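Local coordinates for protein methylmalonate-semialdehyde dehydrogenase (Oceanimonas doudoroffii, PDB 4ZZ7) that catalyses the NAD-dependent, probably acylating, oxidation of methylmalonate semialdehyde, as a member of the aldehyde dehydrogenase family, at residues 132-145 and 472-484. Numbering follows the deposited sequence.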
loop_
_atom_site.group_PDB
_atom_site.type_symbol
_atom_site.label_atom_id
_atom_site.label_comp_id
_atom_site.label_asym_id
_atom_site.label_seq_id
_atom_site.Cartn_x
_atom_site.Cartn_y
_atom_site.Cartn_z
ATOM N N GLY A 132 -24.675 3.248 -0.443
ATOM C CA GLY A 132 -24.546 4.677 -0.729
ATOM C C GLY A 132 -23.919 5.478 0.410
ATOM O O GLY A 132 -24.362 6.590 0.713
ATOM N N ILE A 133 -22.898 4.895 1.047
ATOM C CA ILE A 133 -22.093 5.566 2.072
ATOM C C ILE A 133 -20.629 5.279 1.761
ATOM O O ILE A 133 -20.212 4.146 1.770
ATOM C CB ILE A 133 -22.422 5.061 3.495
ATOM C CG1 ILE A 133 -23.909 5.267 3.797
ATOM C CG2 ILE A 133 -21.549 5.760 4.543
ATOM C CD1 ILE A 133 -24.353 4.815 5.175
ATOM N N ASP A 134 -19.859 6.315 1.482
ATOM C CA ASP A 134 -18.426 6.191 1.250
ATOM C C ASP A 134 -17.671 6.665 2.476
ATOM O O ASP A 134 -18.188 7.454 3.261
ATOM C CB ASP A 134 -18.008 7.021 0.044
ATOM C CG ASP A 134 -18.650 6.557 -1.237
ATOM O OD1 ASP A 134 -19.125 5.394 -1.314
ATOM O OD2 ASP A 134 -18.678 7.373 -2.190
ATOM N N SER A 135 -16.432 6.204 2.612
ATOM C CA SER A 135 -15.572 6.645 3.710
ATOM C C SER A 135 -14.139 6.624 3.241
ATOM O O SER A 135 -13.814 5.864 2.347
ATOM C CB SER A 135 -15.761 5.757 4.961
ATOM O OG SER A 135 -15.006 6.205 6.063
ATOM N N TRP A 136 -13.305 7.476 3.840
ATOM C CA TRP A 136 -11.882 7.598 3.463
ATOM C C TRP A 136 -11.023 8.172 4.568
ATOM O O TRP A 136 -11.503 8.974 5.377
ATOM C CB TRP A 136 -11.698 8.448 2.188
ATOM C CG TRP A 136 -12.024 9.886 2.365
ATOM C CD1 TRP A 136 -11.167 10.876 2.732
ATOM C CD2 TRP A 136 -13.306 10.508 2.181
ATOM N NE1 TRP A 136 -11.825 12.074 2.791
ATOM C CE2 TRP A 136 -13.144 11.882 2.456
ATOM C CE3 TRP A 136 -14.584 10.037 1.814
ATOM C CZ2 TRP A 136 -14.215 12.800 2.381
ATOM C CZ3 TRP A 136 -15.656 10.970 1.748
ATOM C CH2 TRP A 136 -15.450 12.325 2.031
ATOM N N SER A 137 -9.741 7.786 4.581
ATOM C CA SER A 137 -8.796 8.326 5.571
ATOM C C SER A 137 -8.015 9.510 5.019
ATOM O O SER A 137 -7.793 9.630 3.809
ATOM C CB SER A 137 -7.856 7.248 6.138
ATOM O OG SER A 137 -7.059 6.629 5.168
ATOM N N GLU A 138 -7.627 10.401 5.917
ATOM C CA GLU A 138 -6.729 11.473 5.580
ATOM C C GLU A 138 -5.671 11.552 6.662
ATOM O O GLU A 138 -5.972 11.370 7.851
ATOM C CB GLU A 138 -7.483 12.796 5.472
ATOM C CG GLU A 138 -8.504 12.889 4.335
ATOM C CD GLU A 138 -8.874 14.332 4.006
ATOM O OE1 GLU A 138 -8.495 15.242 4.762
ATOM O OE2 GLU A 138 -9.520 14.582 2.977
ATOM N N PHE A 139 -4.432 11.818 6.246
ATOM C CA PHE A 139 -3.302 11.997 7.182
ATOM C C PHE A 139 -2.876 13.464 7.253
ATOM O O PHE A 139 -1.959 13.927 6.554
ATOM C CB PHE A 139 -2.154 11.059 6.827
ATOM C CG PHE A 139 -2.556 9.622 6.839
ATOM C CD1 PHE A 139 -2.920 9.004 8.022
ATOM C CD2 PHE A 139 -2.599 8.896 5.666
ATOM C CE1 PHE A 139 -3.316 7.680 8.040
ATOM C CE2 PHE A 139 -2.986 7.568 5.665
ATOM C CZ PHE A 139 -3.340 6.953 6.857
ATOM N N GLN A 140 -3.565 14.188 8.129
ATOM C CA GLN A 140 -3.455 15.631 8.190
ATOM C C GLN A 140 -2.348 16.018 9.123
ATOM O O GLN A 140 -1.889 15.189 9.914
ATOM C CB GLN A 140 -4.768 16.225 8.644
ATOM C CG GLN A 140 -5.861 15.947 7.638
ATOM C CD GLN A 140 -7.116 16.738 7.883
ATOM O OE1 GLN A 140 -7.304 17.347 8.940
ATOM N NE2 GLN A 140 -7.990 16.741 6.892
ATOM N N PRO A 141 -1.907 17.279 9.042
ATOM C CA PRO A 141 -0.754 17.654 9.848
ATOM C C PRO A 141 -1.054 17.827 11.345
ATOM O O PRO A 141 -2.174 18.149 11.722
ATOM C CB PRO A 141 -0.299 18.969 9.210
ATOM C CG PRO A 141 -0.944 18.997 7.860
ATOM C CD PRO A 141 -2.256 18.339 8.084
ATOM N N MET A 142 -0.032 17.599 12.162
ATOM C CA MET A 142 -0.104 17.780 13.605
ATOM C C MET A 142 -0.187 19.266 14.014
ATOM O O MET A 142 -1.082 19.686 14.764
ATOM C CB MET A 142 1.129 17.142 14.263
ATOM C CG MET A 142 1.271 15.627 14.078
ATOM S SD MET A 142 -0.139 14.721 14.759
ATOM C CE MET A 142 -0.060 15.038 16.533
ATOM N N GLY A 143 0.755 20.056 13.524
ATOM C CA GLY A 143 0.893 21.439 13.963
ATOM C C GLY A 143 2.345 21.773 14.112
ATOM O O GLY A 143 3.089 21.635 13.148
ATOM N N VAL A 144 2.739 22.196 15.315
ATOM C CA VAL A 144 4.145 22.495 15.607
ATOM C C VAL A 144 4.758 21.240 16.160
ATOM O O VAL A 144 4.220 20.621 17.083
ATOM C CB VAL A 144 4.372 23.653 16.604
ATOM C CG1 VAL A 144 5.863 23.899 16.791
ATOM C CG2 VAL A 144 3.724 24.952 16.124
ATOM N N VAL A 145 5.899 20.889 15.575
ATOM C CA VAL A 145 6.599 19.658 15.876
ATOM C C VAL A 145 7.988 20.000 16.311
ATOM O O VAL A 145 8.621 20.870 15.713
ATOM C CB VAL A 145 6.698 18.765 14.643
ATOM C CG1 VAL A 145 7.522 17.516 14.957
ATOM C CG2 VAL A 145 5.301 18.357 14.204
ATOM N N ARG A 472 3.662 8.712 9.230
ATOM C CA ARG A 472 2.624 8.407 10.217
ATOM C C ARG A 472 2.803 9.087 11.571
ATOM O O ARG A 472 1.808 9.358 12.281
ATOM C CB ARG A 472 2.498 6.898 10.401
ATOM C CG ARG A 472 2.004 6.225 9.142
ATOM C CD ARG A 472 0.586 6.639 8.752
ATOM N NE ARG A 472 -0.385 5.881 9.543
ATOM C CZ ARG A 472 -1.044 6.331 10.619
ATOM N NH1 ARG A 472 -0.892 7.591 11.094
ATOM N NH2 ARG A 472 -1.883 5.511 11.236
ATOM N N PHE A 473 4.056 9.348 11.932
ATOM C CA PHE A 473 4.333 10.035 13.179
ATOM C C PHE A 473 4.079 11.510 13.052
ATOM O O PHE A 473 3.588 12.119 14.001
ATOM C CB PHE A 473 5.754 9.826 13.647
ATOM C CG PHE A 473 6.027 10.472 14.972
ATOM C CD1 PHE A 473 5.575 9.886 16.147
ATOM C CD2 PHE A 473 6.699 11.679 15.045
ATOM C CE1 PHE A 473 5.816 10.477 17.368
ATOM C CE2 PHE A 473 6.934 12.287 16.266
ATOM C CZ PHE A 473 6.495 11.685 17.425
ATOM N N TYR A 474 4.418 12.075 11.889
ATOM C CA TYR A 474 4.228 13.502 11.642
ATOM C C TYR A 474 2.844 13.846 11.108
ATOM O O TYR A 474 2.606 14.984 10.728
ATOM C CB TYR A 474 5.333 14.058 10.726
ATOM C CG TYR A 474 6.705 13.965 11.332
ATOM C CD1 TYR A 474 6.917 14.308 12.640
ATOM C CD2 TYR A 474 7.801 13.558 10.584
ATOM C CE1 TYR A 474 8.168 14.220 13.202
ATOM C CE2 TYR A 474 9.056 13.477 11.139
ATOM C CZ TYR A 474 9.223 13.811 12.460
ATOM O OH TYR A 474 10.434 13.751 13.101
ATOM N N THR A 475 1.928 12.889 11.087
ATOM C CA THR A 475 0.530 13.219 10.781
ATOM C C THR A 475 -0.456 12.587 11.744
ATOM O O THR A 475 -0.087 11.703 12.536
ATOM C CB THR A 475 0.128 12.749 9.376
ATOM O OG1 THR A 475 0.165 11.316 9.331
ATOM C CG2 THR A 475 1.036 13.386 8.313
ATOM N N LYS A 476 -1.713 13.034 11.651
ATOM C CA LYS A 476 -2.815 12.396 12.394
ATOM C C LYS A 476 -3.936 11.915 11.473
ATOM O O LYS A 476 -4.337 12.597 10.524
ATOM C CB LYS A 476 -3.355 13.274 13.523
ATOM C CG LYS A 476 -3.456 14.728 13.185
ATOM C CD LYS A 476 -3.941 15.505 14.377
ATOM C CE LYS A 476 -4.117 16.976 14.002
ATOM N NZ LYS A 476 -4.739 17.781 15.096
ATOM N N ARG A 477 -4.409 10.710 11.770
ATOM C CA ARG A 477 -5.420 10.047 10.973
ATOM C C ARG A 477 -6.788 10.642 11.222
ATOM O O ARG A 477 -7.247 10.761 12.353
ATOM C CB ARG A 477 -5.460 8.575 11.299
ATOM C CG ARG A 477 -6.536 7.850 10.540
ATOM C CD ARG A 477 -6.723 6.443 11.058
ATOM N NE ARG A 477 -5.661 5.566 10.585
ATOM C CZ ARG A 477 -5.662 4.916 9.427
ATOM N NH1 ARG A 477 -6.684 5.000 8.573
ATOM N NH2 ARG A 477 -4.629 4.155 9.122
ATOM N N LYS A 478 -7.441 11.005 10.135
ATOM C CA LYS A 478 -8.820 11.465 10.163
ATOM C C LYS A 478 -9.621 10.529 9.273
ATOM O O LYS A 478 -9.221 10.222 8.147
ATOM C CB LYS A 478 -8.923 12.913 9.644
ATOM C CG LYS A 478 -10.349 13.446 9.566
ATOM C CD LYS A 478 -10.437 14.882 9.078
ATOM C CE LYS A 478 -10.141 15.905 10.179
ATOM N NZ LYS A 478 -10.411 17.302 9.709
ATOM N N THR A 479 -10.760 10.080 9.760
ATOM C CA THR A 479 -11.626 9.290 8.922
ATOM C C THR A 479 -12.915 10.057 8.703
ATOM O O THR A 479 -13.564 10.533 9.666
ATOM C CB THR A 479 -11.889 7.927 9.537
ATOM O OG1 THR A 479 -10.630 7.327 9.890
ATOM C CG2 THR A 479 -12.638 7.046 8.552
ATOM N N VAL A 480 -13.248 10.202 7.420
ATOM C CA VAL A 480 -14.466 10.842 6.977
ATOM C C VAL A 480 -15.402 9.744 6.510
ATOM O O VAL A 480 -14.962 8.829 5.821
ATOM C CB VAL A 480 -14.183 11.847 5.846
ATOM C CG1 VAL A 480 -15.458 12.550 5.367
ATOM C CG2 VAL A 480 -13.205 12.885 6.341
ATOM N N THR A 481 -16.679 9.832 6.915
ATOM C CA THR A 481 -17.787 8.977 6.403
ATOM C C THR A 481 -18.863 9.914 5.859
ATOM O O THR A 481 -19.260 10.837 6.507
ATOM C CB THR A 481 -18.358 8.047 7.500
ATOM O OG1 THR A 481 -17.309 7.223 8.019
ATOM C CG2 THR A 481 -19.431 7.138 6.975
ATOM N N GLN A 482 -19.310 9.662 4.643
ATOM C CA GLN A 482 -20.102 10.619 3.882
ATOM C C GLN A 482 -21.343 9.960 3.372
ATOM O O GLN A 482 -21.295 8.835 2.917
ATOM C CB GLN A 482 -19.306 11.100 2.673
ATOM C CG GLN A 482 -19.867 12.324 1.995
ATOM C CD GLN A 482 -19.071 12.682 0.776
ATOM O OE1 GLN A 482 -19.127 11.972 -0.208
ATOM N NE2 GLN A 482 -18.344 13.790 0.827
ATOM N N ARG A 483 -22.443 10.700 3.403
ATOM C CA ARG A 483 -23.742 10.249 2.903
ATOM C C ARG A 483 -24.541 11.429 2.401
ATOM O O ARG A 483 -24.522 12.477 3.009
ATOM C CB ARG A 483 -24.499 9.602 4.038
ATOM C CG ARG A 483 -25.879 9.113 3.683
ATOM C CD ARG A 483 -26.369 8.124 4.724
ATOM N NE ARG A 483 -27.717 7.690 4.388
ATOM C CZ ARG A 483 -28.838 8.239 4.863
ATOM N NH1 ARG A 483 -30.018 7.771 4.458
ATOM N NH2 ARG A 483 -28.804 9.248 5.745
ATOM N N TRP A 484 -25.267 11.252 1.312
ATOM C CA TRP A 484 -26.097 12.330 0.768
ATOM C C TRP A 484 -27.548 11.868 0.642
ATOM O O TRP A 484 -27.966 11.317 -0.390
ATOM C CB TRP A 484 -25.576 12.772 -0.580
ATOM C CG TRP A 484 -24.166 13.250 -0.574
ATOM C CD1 TRP A 484 -23.090 12.591 -1.060
ATOM C CD2 TRP A 484 -23.675 14.508 -0.075
ATOM N NE1 TRP A 484 -21.948 13.343 -0.883
ATOM C CE2 TRP A 484 -22.278 14.528 -0.290
ATOM C CE3 TRP A 484 -24.278 15.612 0.547
ATOM C CZ2 TRP A 484 -21.475 15.609 0.069
ATOM C CZ3 TRP A 484 -23.471 16.686 0.917
ATOM C CH2 TRP A 484 -22.082 16.674 0.665
#
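Trp-136 and Val-480 are directly paired across antiparallel strands 133-141 and 475-483, their side chains side by side on one face of the sheet. With strand 123-126 these strands form the protruding oligomerisation arm of the aldehyde dehydrogenase fold. Four hydrogen-bonded pairs join the strands, from Asp-134 with Gln-482 to Gln-140 with Lys-476. The Trp-136 side chain starts between its backbone N and carbonyl carbon (chi1 68°), which lays the indole over Val-480. Val-480 CG1 makes a CH-pi contact 3.6 Å from the centroid of the Trp-136 six-membered ring. The Gln-482 amide stands at the indole edge, its plane turned 75° from the ring. Replacing Trp-136 by alanine is likely to leave Val-480 without its aromatic cover and to lose the stack on His-125 of the third subunit.

Phe-139 lies on the other face of the sheet, with Arg-472 over one face of its ring and Arg-477 at the ring edge. Its CE1 sits over the centre of the Arg-472 guanidinium, 3.7 Å from Arg-472 CZ, with the planes 29° apart. The Arg-477 guanidinium is nearly perpendicular to the ring and places NH2 3.8 Å from Phe-139 CZ. Both arginines form salt bridges to Asp-469 of the second subunit. A strand of that subunit continues the sheet beside residues 479-482. Val-480 O accepts two bonds, from Trp-136 N at 2.9 Å and, from above the carbonyl plane, from Ser-135 OG at 2.6 Å.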